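Local coordinates for protein aminotransferase (Paracoccus denitrificans, PDB 4GRX) that probably transfers amino groups from amine donors to keto acceptors as a pyridoxal-phosphate-dependent class III omega-aminotransferase, at residues Val411-Ala416 with Ile425-Gly430. Numbering follows the deposited sequence.
Sequences VSERIA and ICRPLG
Arg-427 reaches from the loop to the first turns of helix 411-421, where Glu-413, Ser-412 and Ala-416 receive its guanidinium. NH2 forms a salt bridge with Glu-413, 2.7 Å from OE1, although the hydrogen bond within it is weak, bent to 122° at the hydrogen. The carboxylate and guanidinium planes stand 42° apart, with OE1 at the guanidinium edge. Glu-413 leaves its backbone pointing away from the loop, and a bend at chi2 (-45°) directs CD back toward Arg-427. NH1 serves two oxygens: a weak bond runs to Ser-412 OG, also at the edge, and a straighter one runs 2.6 Å to Pro-428 O, meeting a carbonyl lone pair. One face of the guanidinium rests on Ala-416 CB, 3.5 Å above the plane and offset toward the rim.

With OG anti to its backbone N, Ser-412 donates a weak bond from OG to Gly-430 O at 3.1 Å, thereby linking the arginine to the far end of the loop. An alanine in place of Arg-427 would probably leave the Glu-413 carboxylate without its charge partner here and Pro-428 O without the NH1 bond.

Beside these polar groups the Pro-428 ring packs against the helix, CG lying 4.0 Å from Ile-415 CG2 and CD touching Ala-416 CB. Ile-433 and helix 443-463 continue the apolar packing around Ile-415. A water accepts from Cys-426 N and donates to Ala-416 O, joining the two backbones. Phe-98 of the second subunit packs on Arg-427, while neighbouring Leu-429 touches the bound delta-amino valeric acid, so the contact joins helix 411-421 to a pocket-lining loop in a class III aminotransferase of PLP fold type I.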
loop_
_atom_site.group_PDB
_atom_site.type_symbol
_atom_site.label_atom_id
_atom_site.label_comp_id
_atom_site.label_asym_id
_atom_site.label_seq_id
_atom_site.Cartn_x
_atom_site.Cartn_y
_atom_site.Cartn_z
ATOM N N VAL A 411 9.789 5.904 -30.035
ATOM C CA VAL A 411 9.084 4.830 -30.728
ATOM C C VAL A 411 7.991 4.175 -29.881
ATOM O O VAL A 411 6.884 3.893 -30.371
ATOM C CB VAL A 411 10.076 3.799 -31.290
ATOM C CG1 VAL A 411 9.382 2.486 -31.598
ATOM C CG2 VAL A 411 10.710 4.367 -32.548
ATOM N N SER A 412 8.323 3.952 -28.615
ATOM C CA SER A 412 7.387 3.506 -27.599
ATOM C C SER A 412 6.087 4.309 -27.571
ATOM O O SER A 412 5.008 3.723 -27.651
ATOM C CB SER A 412 8.046 3.593 -26.226
ATOM O OG SER A 412 7.187 3.051 -25.250
ATOM N N GLU A 413 6.192 5.636 -27.442
ATOM C CA GLU A 413 5.001 6.500 -27.438
ATOM C C GLU A 413 4.222 6.431 -28.756
ATOM O O GLU A 413 2.999 6.328 -28.761
ATOM C CB GLU A 413 5.342 7.954 -27.091
ATOM C CG GLU A 413 5.903 8.160 -25.695
ATOM C CD GLU A 413 5.140 7.404 -24.608
ATOM O OE1 GLU A 413 3.905 7.598 -24.501
ATOM O OE2 GLU A 413 5.776 6.628 -23.836
ATOM N N ARG A 414 4.937 6.480 -29.871
ATOM C CA ARG A 414 4.295 6.454 -31.169
ATOM C C ARG A 414 3.418 5.218 -31.300
ATOM O O ARG A 414 2.303 5.303 -31.823
ATOM C CB ARG A 414 5.332 6.489 -32.283
ATOM C CG ARG A 414 5.906 7.864 -32.555
ATOM C CD ARG A 414 6.969 7.756 -33.627
ATOM N NE ARG A 414 7.827 8.925 -33.620
ATOM C CZ ARG A 414 7.866 9.847 -34.575
ATOM N NH1 ARG A 414 7.104 9.738 -35.662
ATOM N NH2 ARG A 414 8.694 10.875 -34.442
ATOM N N ILE A 415 3.913 4.087 -30.805
ATOM C CA ILE A 415 3.179 2.839 -30.886
ATOM C C ILE A 415 1.936 2.825 -29.975
ATOM O O ILE A 415 0.822 2.504 -30.439
ATOM C CB ILE A 415 4.091 1.619 -30.672
ATOM C CG1 ILE A 415 5.139 1.559 -31.791
ATOM C CG2 ILE A 415 3.266 0.340 -30.665
ATOM C CD1 ILE A 415 6.180 0.470 -31.631
ATOM N N ALA A 416 2.128 3.189 -28.707
ATOM C CA ALA A 416 1.030 3.387 -27.754
ATOM C C ALA A 416 -0.040 4.315 -28.327
ATOM O O ALA A 416 -1.191 3.890 -28.518
ATOM C CB ALA A 416 1.557 3.939 -26.437
ATOM N N ILE A 425 -5.915 -0.535 -26.741
ATOM C CA ILE A 425 -5.016 -0.169 -25.648
ATOM C C ILE A 425 -3.872 -1.185 -25.645
ATOM O O ILE A 425 -4.075 -2.385 -25.427
ATOM C CB ILE A 425 -5.702 -0.091 -24.264
ATOM C CG1 ILE A 425 -6.789 1.009 -24.209
ATOM C CG2 ILE A 425 -4.661 0.057 -23.163
ATOM C CD1 ILE A 425 -6.406 2.360 -24.765
ATOM N N CYS A 426 -2.675 -0.687 -25.933
ATOM C CA CYS A 426 -1.475 -1.496 -25.957
ATOM C C CYS A 426 -0.395 -0.642 -25.359
ATOM O O CYS A 426 -0.124 0.439 -25.880
ATOM C CB CYS A 426 -1.102 -1.843 -27.394
ATOM S SG CYS A 426 0.444 -2.755 -27.564
ATOM N N ARG A 427 0.219 -1.104 -24.271
ATOM C CA ARG A 427 1.223 -0.289 -23.604
ATOM C C ARG A 427 2.646 -0.853 -23.671
ATOM O O ARG A 427 2.976 -1.792 -22.939
ATOM C CB ARG A 427 0.833 -0.017 -22.149
ATOM C CG ARG A 427 1.213 1.383 -21.663
ATOM C CD ARG A 427 2.581 1.826 -22.159
ATOM N NE ARG A 427 2.568 3.228 -22.542
ATOM C CZ ARG A 427 3.429 3.815 -23.371
ATOM N NH1 ARG A 427 4.411 3.136 -23.964
ATOM N NH2 ARG A 427 3.284 5.109 -23.621
ATOM N N PRO A 428 3.492 -0.268 -24.540
ATOM C CA PRO A 428 4.888 -0.628 -24.672
ATOM C C PRO A 428 5.699 -0.133 -23.509
ATOM O O PRO A 428 5.536 0.994 -23.081
ATOM C CB PRO A 428 5.319 0.114 -25.941
ATOM C CG PRO A 428 4.064 0.235 -26.734
ATOM C CD PRO A 428 3.076 0.597 -25.655
ATOM N N LEU A 429 6.572 -0.988 -23.009
ATOM C CA LEU A 429 7.452 -0.639 -21.920
ATOM C C LEU A 429 8.809 -0.657 -22.559
ATOM O O LEU A 429 9.283 -1.712 -22.956
ATOM C CB LEU A 429 7.343 -1.673 -20.790
ATOM C CG LEU A 429 5.897 -2.076 -20.396
ATOM C CD1 LEU A 429 5.862 -3.334 -19.552
ATOM C CD2 LEU A 429 5.124 -0.967 -19.692
ATOM N N GLY A 430 9.418 0.517 -22.687
ATOM C CA GLY A 430 10.651 0.669 -23.440
ATOM C C GLY A 430 10.323 0.391 -24.882
ATOM O O GLY A 430 9.269 0.795 -25.361
HETATM O O HOH W 1 -2.162 2.295 -26.156
#